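Local structure of D-isomer specific 2-hydroxyacid dehydrogenase family protein (Desulfovibrio vulgaris, 5TX7) at residues A20-L25 with A304-F309; S71-G76 with D300-N305; L112-R117 with Y232-A237. The protein probably catalyses the NAD-dependent, reversible oxidation of D-2-hydroxyacids to 2-oxoacids. All coordinates share one frame; numbering follows the deposited sequence.

Interaction 1. Residues A20-L25 with A304-F309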
loop_
_atom_site.group_PDB
_atom_site.type_symbol
_atom_site.label_atom_id
_atom_site.label_comp_id
_atom_site.label_asym_id
_atom_site.label_seq_id
_atom_site.Cartn_x
_atom_site.Cartn_y
_atom_site.Cartn_z
ATOM N N ALA A 20 7.746 -28.554 9.924
ATOM C CA ALA A 20 7.245 -29.418 11.003
ATOM C C ALA A 20 5.906 -30.140 10.728
ATOM O O ALA A 20 5.783 -31.330 11.042
ATOM C CB ALA A 20 7.176 -28.652 12.318
ATOM N N PRO A 21 4.915 -29.447 10.137
ATOM C CA PRO A 21 3.655 -30.153 9.840
ATOM C C PRO A 21 3.804 -31.336 8.884
ATOM O O PRO A 21 3.084 -32.317 9.027
ATOM C CB PRO A 21 2.775 -29.061 9.216
ATOM C CG PRO A 21 3.321 -27.784 9.765
ATOM C CD PRO A 21 4.805 -28.003 9.870
ATOM N N ILE A 22 4.729 -31.242 7.928
ATOM C CA ILE A 22 5.042 -32.343 7.010
ATOM C C ILE A 22 5.924 -33.402 7.716
ATOM O O ILE A 22 5.721 -34.590 7.529
ATOM C CB ILE A 22 5.782 -31.864 5.740
ATOM C CG1 ILE A 22 5.079 -30.671 5.062
ATOM C CG2 ILE A 22 5.946 -33.006 4.741
ATOM C CD1 ILE A 22 3.753 -30.952 4.415
ATOM N N GLU A 23 6.894 -32.968 8.511
ATOM C CA GLU A 23 7.798 -33.880 9.231
ATOM C C GLU A 23 7.107 -34.813 10.230
ATOM O O GLU A 23 7.609 -35.896 10.490
ATOM C CB GLU A 23 8.918 -33.113 9.927
ATOM C CG GLU A 23 9.911 -32.512 8.945
ATOM C CD GLU A 23 10.849 -31.465 9.549
ATOM O OE1 GLU A 23 10.443 -30.682 10.459
ATOM O OE2 GLU A 23 11.961 -31.361 9.009
ATOM N N GLU A 24 5.957 -34.400 10.764
ATOM C CA GLU A 24 5.117 -35.275 11.603
ATOM C C GLU A 24 4.581 -36.519 10.884
ATOM O O GLU A 24 4.215 -37.478 11.543
ATOM C CB GLU A 24 3.913 -34.505 12.170
ATOM C CG GLU A 24 4.155 -33.772 13.476
ATOM C CD GLU A 24 3.197 -32.600 13.691
ATOM O OE1 GLU A 24 2.003 -32.710 13.281
ATOM O OE2 GLU A 24 3.649 -31.571 14.273
ATOM N N LEU A 25 4.517 -36.492 9.552
ATOM C CA LEU A 25 3.793 -37.491 8.750
ATOM C C LEU A 25 4.690 -38.483 8.005
ATOM O O LEU A 25 4.194 -39.321 7.248
ATOM C CB LEU A 25 2.935 -36.757 7.712
ATOM C CG LEU A 25 2.012 -35.660 8.220
ATOM C CD1 LEU A 25 1.360 -34.950 7.057
ATOM C CD2 LEU A 25 0.953 -36.248 9.129
ATOM N N ALA A 304 -2.298 -31.269 5.466
ATOM C CA ALA A 304 -3.678 -31.786 5.468
ATOM C C ALA A 304 -3.959 -32.730 4.316
ATOM O O ALA A 304 -4.588 -33.768 4.523
ATOM C CB ALA A 304 -4.671 -30.640 5.434
ATOM N N ASN A 305 -3.497 -32.354 3.110
ATOM C CA ASN A 305 -3.592 -33.195 1.909
ATOM C C ASN A 305 -2.912 -34.557 2.108
ATOM O O ASN A 305 -3.469 -35.593 1.759
ATOM C CB ASN A 305 -2.926 -32.500 0.692
ATOM C CG ASN A 305 -3.736 -31.324 0.128
ATOM O OD1 ASN A 305 -4.834 -31.025 0.578
ATOM N ND2 ASN A 305 -3.186 -30.664 -0.883
ATOM N N ILE A 306 -1.696 -34.541 2.656
ATOM C CA ILE A 306 -0.916 -35.764 2.910
ATOM C C ILE A 306 -1.578 -36.607 3.996
ATOM O O ILE A 306 -1.668 -37.825 3.857
ATOM C CB ILE A 306 0.542 -35.445 3.319
ATOM C CG1 ILE A 306 1.296 -34.751 2.182
ATOM C CG2 ILE A 306 1.293 -36.710 3.719
ATOM C CD1 ILE A 306 2.557 -34.032 2.646
ATOM N N ARG A 307 -2.023 -35.957 5.072
ATOM C CA ARG A 307 -2.736 -36.622 6.182
ATOM C C ARG A 307 -3.975 -37.342 5.645
ATOM O O ARG A 307 -4.197 -38.522 5.951
ATOM C CB ARG A 307 -3.116 -35.610 7.271
ATOM C CG ARG A 307 -3.371 -36.194 8.655
ATOM C CD ARG A 307 -3.612 -35.135 9.746
ATOM N NE ARG A 307 -2.550 -34.104 9.794
ATOM C CZ ARG A 307 -2.658 -32.815 9.408
ATOM N NH1 ARG A 307 -3.806 -32.289 8.948
ATOM N NH2 ARG A 307 -1.595 -32.017 9.500
ATOM N N SER A 308 -4.743 -36.643 4.804
ATOM C CA SER A 308 -5.937 -37.213 4.170
ATOM C C SER A 308 -5.636 -38.388 3.244
ATOM O O SER A 308 -6.382 -39.375 3.216
ATOM C CB SER A 308 -6.684 -36.152 3.387
ATOM O OG SER A 308 -7.147 -35.140 4.252
ATOM N N PHE A 309 -4.557 -38.288 2.473
ATOM C CA PHE A 309 -4.145 -39.399 1.613
ATOM C C PHE A 309 -3.811 -40.642 2.443
ATOM O O PHE A 309 -4.217 -41.740 2.085
ATOM C CB PHE A 309 -2.951 -39.034 0.724
ATOM C CG PHE A 309 -2.391 -40.214 0.009
ATOM C CD1 PHE A 309 -3.093 -40.775 -1.055
ATOM C CD2 PHE A 309 -1.216 -40.822 0.441
ATOM C CE1 PHE A 309 -2.611 -41.898 -1.703
ATOM C CE2 PHE A 309 -0.733 -41.948 -0.196
ATOM C CZ PHE A 309 -1.430 -42.486 -1.267
HETATM O O HOH W 1 0.836 -32.448 10.507
#
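I22 and L25, near the beginning of the chain, pack against I306 and R307 of the long helix 292-310 near its end. The contact belongs to the flavodoxin-like half of the D-2-hydroxyacid dehydrogenase fold, in which helices cover a parallel sheet and the last helix of the chain returns to join those that precede the nucleotide-binding half. The apolar part of the contact centres on I306, whose two branches serve different partners. Its longer branch, with CG1 beside the backbone N (chi1 -64°) and the chain beyond nearly extended, carries CD1 to within 3.7 Å of I22 CD1, and the two side chains meet at about a right angle. The other branch, CG2, lies anti to the backbone N and touches L25 CD1 at 3.8 Å; the same L25 methyl also rests against I306 CB at 3.9 Å. I22 is buried and also touches L28 of strand 27-30 and T302 of helix 292-310.

At the more exposed margin the aliphatic L25 meets the charged R307. The second methyl of L25, CD2, approaches R307 NE obliquely at 4.2 Å, with the two side chains roughly perpendicular. R307 also meets a crystal neighbour, so its exact pose may owe something to packing in the crystal.

The polar link is indirect. E24 OE1 and R307 NH2 stand 5.3 Å apart, too far for a salt bridge, though their opposite charges probably attract. A water joins them, giving one hydrogen to E24 OE1 at 3.0 Å and the other to the carbonyl P21 O at 2.7 Å. It accepts in turn from R307 NH2 at 2.7 Å, lying in the guanidinium plane at its edge.

Interaction 2. Residues S71-G76 with D300-N305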
loop_
_atom_site.group_PDB
_atom_site.type_symbol
_atom_site.label_atom_id
_atom_site.label_comp_id
_atom_site.label_asym_id
_atom_site.label_seq_id
_atom_site.Cartn_x
_atom_site.Cartn_y
_atom_site.Cartn_z
ATOM N N SER A 71 1.444 -33.986 -4.089
ATOM C CA SER A 71 0.785 -32.752 -3.676
ATOM C C SER A 71 1.523 -31.564 -4.291
ATOM O O SER A 71 2.749 -31.466 -4.194
ATOM C CB SER A 71 0.712 -32.631 -2.155
ATOM O OG SER A 71 -0.321 -31.717 -1.787
ATOM N N VAL A 72 0.763 -30.686 -4.936
ATOM C CA VAL A 72 1.313 -29.528 -5.608
ATOM C C VAL A 72 1.213 -28.318 -4.692
ATOM O O VAL A 72 0.131 -28.017 -4.169
ATOM C CB VAL A 72 0.574 -29.247 -6.922
ATOM C CG1 VAL A 72 1.160 -28.024 -7.624
ATOM C CG2 VAL A 72 0.640 -30.470 -7.821
ATOM N N LEU A 73 2.334 -27.606 -4.556
ATOM C CA LEU A 73 2.496 -26.496 -3.616
ATOM C C LEU A 73 2.082 -25.188 -4.283
ATOM O O LEU A 73 2.851 -24.226 -4.368
ATOM C CB LEU A 73 3.951 -26.424 -3.128
ATOM C CG LEU A 73 4.559 -27.686 -2.510
ATOM C CD1 LEU A 73 6.069 -27.536 -2.355
ATOM C CD2 LEU A 73 3.902 -27.994 -1.179
ATOM N N ALA A 74 0.833 -25.170 -4.722
ATOM C CA ALA A 74 0.279 -24.110 -5.543
ATOM C C ALA A 74 -1.183 -24.438 -5.809
ATOM O O ALA A 74 -1.641 -25.531 -5.516
ATOM C CB ALA A 74 1.040 -24.002 -6.874
ATOM N N THR A 75 -1.897 -23.482 -6.369
ATOM C CA THR A 75 -3.240 -23.712 -6.881
ATOM C C THR A 75 -3.148 -24.275 -8.301
ATOM O O THR A 75 -3.928 -25.151 -8.687
ATOM C CB THR A 75 -4.044 -22.402 -6.891
ATOM O OG1 THR A 75 -3.958 -21.774 -5.597
ATOM C CG2 THR A 75 -5.502 -22.677 -7.219
ATOM N N GLY A 76 -2.198 -23.755 -9.073
ATOM C CA GLY A 76 -1.931 -24.239 -10.415
ATOM C C GLY A 76 -1.077 -25.479 -10.430
ATOM O O GLY A 76 -0.212 -25.670 -9.576
ATOM N N ASP A 300 0.533 -25.837 5.851
ATOM C CA ASP A 300 -0.501 -26.540 6.622
ATOM C C ASP A 300 -1.473 -27.315 5.736
ATOM O O ASP A 300 -1.796 -28.477 6.043
ATOM C CB ASP A 300 -1.300 -25.575 7.490
ATOM C CG ASP A 300 -0.546 -25.107 8.739
ATOM O OD1 ASP A 300 0.270 -25.873 9.306
ATOM O OD2 ASP A 300 -0.807 -23.951 9.181
ATOM N N SER A 301 -1.927 -26.685 4.648
ATOM C CA SER A 301 -2.851 -27.328 3.707
ATOM C C SER A 301 -2.209 -28.505 2.989
ATOM O O SER A 301 -2.872 -29.497 2.731
ATOM C CB SER A 301 -3.377 -26.328 2.668
ATOM O OG SER A 301 -4.181 -25.321 3.262
ATOM N N THR A 302 -0.924 -28.390 2.669
ATOM C CA THR A 302 -0.150 -29.511 2.136
ATOM C C THR A 302 -0.049 -30.674 3.155
ATOM O O THR A 302 -0.176 -31.844 2.768
ATOM C CB THR A 302 1.246 -29.040 1.706
ATOM O OG1 THR A 302 1.086 -28.020 0.701
ATOM C CG2 THR A 302 2.079 -30.178 1.148
ATOM N N ALA A 303 0.161 -30.365 4.435
ATOM C CA ALA A 303 0.144 -31.407 5.476
ATOM C C ALA A 303 -1.235 -32.077 5.578
ATOM O O ALA A 303 -1.327 -33.305 5.722
ATOM C CB ALA A 303 0.556 -30.847 6.824
ATOM N N ALA A 304 -2.298 -31.269 5.466
ATOM C CA ALA A 304 -3.678 -31.786 5.468
ATOM C C ALA A 304 -3.959 -32.730 4.316
ATOM O O ALA A 304 -4.588 -33.768 4.523
ATOM C CB ALA A 304 -4.671 -30.640 5.434
ATOM N N ASN A 305 -3.497 -32.354 3.110
ATOM C CA ASN A 305 -3.592 -33.195 1.909
ATOM C C ASN A 305 -2.912 -34.557 2.108
ATOM O O ASN A 305 -3.469 -35.593 1.759
ATOM C CB ASN A 305 -2.926 -32.500 0.692
ATOM C CG ASN A 305 -3.736 -31.324 0.128
ATOM O OD1 ASN A 305 -4.834 -31.025 0.578
ATOM N ND2 ASN A 305 -3.186 -30.664 -0.883
HETATM O O HOH W 2 0.375 -29.218 -1.585
#
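S71 OG is gripped by the side-chain amide of N305 and by a water that also reaches T302. N305 ND2 donates to S71 OG across 3.2 Å, nearly straight at 173°, and the hydroxyl oxygen lies in the amide plane. S71 is turned with OG anti to its own backbone N (chi1 -159°), which carries the hydroxyl across to the helix. The amide has further partners that hold its flat group in place: N305 ND2 also donates to N94 O, and N305 OD1 is hydrogen-bonded to N316 ND2.

The water sits 2.6 Å from S71 OG. It donates to T302 OG1 at 2.7 Å and, weakly, to V72 O, so a single molecule spans the strand backbone, the serine and the helix. The T302 hydroxyl has a second partner in L298 O, one turn back along its own helix, a bond that ties this polar group to the helix backbone.

S71 and V72 end strand 69-72 of the parallel sheet in the flavodoxin-like domain, and helix 292-310 runs back alongside it in the opposite direction. Beyond the strand the chain bends through an inverse gamma turn centred on L73, with A74 N bonded weakly back to V72 O. In relatives the loop after this strand borders the cleft between the domains and helps to hold the substrate carboxylate, and the loop beyond L73 probably has that role here.

The apolar share of the contact is small and falls to L73. Its side chain and that of T302 cross at about a right angle, L73 CD2 lying 3.7 Å from T302 CG2. T302 CG2 also borders the serine hydroxyl, 4.1 Å from S71 OG, while L50 of the adjoining strand touches both S71 and T302.

Interaction 3. Residues L112-R117 with Y232-A237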
loop_
_atom_site.group_PDB
_atom_site.type_symbol
_atom_site.label_atom_id
_atom_site.label_comp_id
_atom_site.label_asym_id
_atom_site.label_seq_id
_atom_site.Cartn_x
_atom_site.Cartn_y
_atom_site.Cartn_z
ATOM N N LEU A 112 -0.734 1.633 -5.040
ATOM C CA LEU A 112 -0.366 2.755 -4.184
ATOM C C LEU A 112 1.043 3.256 -4.419
ATOM O O LEU A 112 1.299 4.453 -4.239
ATOM C CB LEU A 112 -0.563 2.421 -2.702
ATOM C CG LEU A 112 -2.020 2.382 -2.257
ATOM C CD1 LEU A 112 -2.108 1.794 -0.855
ATOM C CD2 LEU A 112 -2.628 3.765 -2.295
ATOM N N GLU A 113 1.945 2.371 -4.829
ATOM C CA GLU A 113 3.264 2.816 -5.251
ATOM C C GLU A 113 3.149 3.608 -6.538
ATOM O O GLU A 113 3.886 4.576 -6.689
ATOM C CB GLU A 113 4.268 1.663 -5.367
ATOM C CG GLU A 113 5.684 2.055 -5.816
ATOM C CD GLU A 113 6.493 2.955 -4.884
ATOM O OE1 GLU A 113 6.201 3.058 -3.657
ATOM O OE2 GLU A 113 7.478 3.556 -5.416
ATOM N N LEU A 114 2.258 3.232 -7.449
ATOM C CA LEU A 114 2.045 4.057 -8.649
ATOM C C LEU A 114 1.414 5.431 -8.276
ATOM O O LEU A 114 1.739 6.449 -8.881
ATOM C CB LEU A 114 1.182 3.336 -9.678
ATOM C CG LEU A 114 1.801 2.089 -10.333
ATOM C CD1 LEU A 114 0.765 1.143 -10.935
ATOM C CD2 LEU A 114 2.801 2.480 -11.408
ATOM N N CYS A 115 0.527 5.445 -7.288
ATOM C CA CYS A 115 -0.204 6.658 -6.936
ATOM C C CYS A 115 0.562 7.649 -6.069
ATOM O O CYS A 115 0.405 8.859 -6.233
ATOM C CB CYS A 115 -1.526 6.322 -6.269
ATOM S SG CYS A 115 -2.662 5.621 -7.493
ATOM N N ARG A 116 1.382 7.128 -5.153
ATOM C CA ARG A 116 2.175 7.955 -4.210
ATOM C C ARG A 116 3.683 7.889 -4.449
ATOM O O ARG A 116 4.395 8.833 -4.102
ATOM C CB ARG A 116 1.885 7.504 -2.779
ATOM C CG ARG A 116 0.409 7.285 -2.444
ATOM C CD ARG A 116 -0.414 8.533 -2.682
ATOM N NE ARG A 116 -0.113 9.586 -1.699
ATOM C CZ ARG A 116 -0.939 10.068 -0.773
ATOM N NH1 ARG A 116 -2.191 9.614 -0.634
ATOM N NH2 ARG A 116 -0.492 11.025 0.034
ATOM N N ARG A 117 4.197 6.799 -5.028
ATOM C CA ARG A 117 5.625 6.661 -5.293
ATOM C C ARG A 117 6.435 6.851 -4.015
ATOM O O ARG A 117 7.384 7.630 -4.005
ATOM C CB ARG A 117 6.047 7.618 -6.419
ATOM C CG ARG A 117 5.515 7.264 -7.799
ATOM C CD ARG A 117 6.363 6.178 -8.422
ATOM N NE ARG A 117 5.888 5.765 -9.736
ATOM C CZ ARG A 117 6.361 4.712 -10.427
ATOM N NH1 ARG A 117 7.305 3.904 -9.922
ATOM N NH2 ARG A 117 5.867 4.434 -11.633
ATOM N N TYR A 232 -5.163 3.189 -14.677
ATOM C CA TYR A 232 -4.165 2.249 -14.157
ATOM C C TYR A 232 -4.563 0.811 -14.468
ATOM O O TYR A 232 -5.744 0.469 -14.378
ATOM C CB TYR A 232 -3.987 2.422 -12.649
ATOM C CG TYR A 232 -3.389 3.746 -12.244
ATOM C CD1 TYR A 232 -2.004 3.946 -12.255
ATOM C CD2 TYR A 232 -4.201 4.826 -11.881
ATOM C CE1 TYR A 232 -1.442 5.161 -11.869
ATOM C CE2 TYR A 232 -3.653 6.048 -11.517
ATOM C CZ TYR A 232 -2.274 6.225 -11.524
ATOM O OH TYR A 232 -1.733 7.452 -11.152
ATOM N N LEU A 233 -3.573 -0.024 -14.824
ATOM C CA LEU A 233 -3.758 -1.477 -15.017
ATOM C C LEU A 233 -2.904 -2.277 -14.029
ATOM O O LEU A 233 -1.723 -1.987 -13.841
ATOM C CB LEU A 233 -3.353 -1.858 -16.440
ATOM C CG LEU A 233 -3.466 -3.341 -16.807
ATOM C CD1 LEU A 233 -4.905 -3.832 -16.737
ATOM C CD2 LEU A 233 -2.861 -3.578 -18.169
ATOM N N ILE A 234 -3.500 -3.284 -13.397
ATOM C CA ILE A 234 -2.790 -4.153 -12.451
ATOM C C ILE A 234 -3.023 -5.581 -12.889
ATOM O O ILE A 234 -4.170 -5.967 -13.165
ATOM C CB ILE A 234 -3.319 -4.018 -10.998
ATOM C CG1 ILE A 234 -3.352 -2.550 -10.530
ATOM C CG2 ILE A 234 -2.461 -4.839 -10.041
ATOM C CD1 ILE A 234 -1.985 -1.887 -10.372
ATOM N N ASN A 235 -1.958 -6.375 -12.925
ATOM C CA ASN A 235 -2.057 -7.780 -13.302
ATOM C C ASN A 235 -1.203 -8.656 -12.386
ATOM O O ASN A 235 0.026 -8.716 -12.529
ATOM C CB ASN A 235 -1.610 -7.966 -14.731
ATOM C CG ASN A 235 -1.789 -9.393 -15.226
ATOM O OD1 ASN A 235 -2.653 -10.116 -14.766
ATOM N ND2 ASN A 235 -0.986 -9.785 -16.202
ATOM N N THR A 236 -1.873 -9.317 -11.447
ATOM C CA THR A 236 -1.265 -10.326 -10.594
ATOM C C THR A 236 -1.754 -11.739 -10.982
ATOM O O THR A 236 -1.513 -12.699 -10.239
ATOM C CB THR A 236 -1.666 -10.092 -9.129
ATOM O OG1 THR A 236 -3.091 -10.103 -9.033
ATOM C CG2 THR A 236 -1.165 -8.752 -8.630
ATOM N N ALA A 237 -2.421 -11.865 -12.137
ATOM C CA ALA A 237 -3.016 -13.106 -12.583
ATOM C C ALA A 237 -2.078 -13.893 -13.546
ATOM O O ALA A 237 -1.286 -14.699 -13.094
ATOM C CB ALA A 237 -4.357 -12.803 -13.226
#
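L114 runs from helix 100-116 along the Y232 ring toward I234. Its CB already makes contact, 3.9 Å from Y232 CE1 and only slightly farther from CD1 of the same ring, approaching obliquely. CG lies beside the backbone N (chi1 -67°), which lays the branch alongside the ring, the two side chains pointing opposite ways. At the tip, L114 CD1 lies 4.1 Å from I234 CD1 and still borders Y232 CD1 at 4.2 Å, so it meets two side chains two residues apart on the strand, while L233 between them points away.

The next helix residue adds a sulfur-aromatic contact. C115 SG stands over a face of the Y232 ring, 4.4 Å from the ring centroid and 26° off the normal, displaced toward the hydroxyl end, with Y232 CZ its nearest atom at 4.1 Å. The phenol itself is hydrogen-bonded to E144 OE1, which helps to fix the ring beneath the helix.

All four side chains are buried in the NAD-binding domain, whose parallel sheet is of Rossmann type. Helix 112-116 packs on one side of strand 232-235, nearly antiparallel to it (154°) with the axes 10.5 Å apart. That strand runs between 204-207 and 256-261, while R116 on the helix donates to A288 O and S102 O of the second subunit, so the helix connects the sheet to the dimer interface.

Overall arrangement
The segments follow one another as 20-25, 71-76, 112-117, 232-237, then the overlapping 300-305 and 304-309, so the chain builds the flavodoxin-like domain, passes through the NAD-binding domain and comes back. Interactions 1 and 2 are neighbours with centres about 10 Å apart; they share A304 and N305 on helix 292-310, and I22 CD1 and L25 CD1 of interaction 1 touch the backbone of A303 in interaction 2. Together they fasten the returning helix to the first domain. Interaction 3 lies in the other domain, its centre about 38 Å from that of interaction 1 and 29 Å from that of interaction 2. The two groups lie in separate domains, between which the active-site cleft lies in this family.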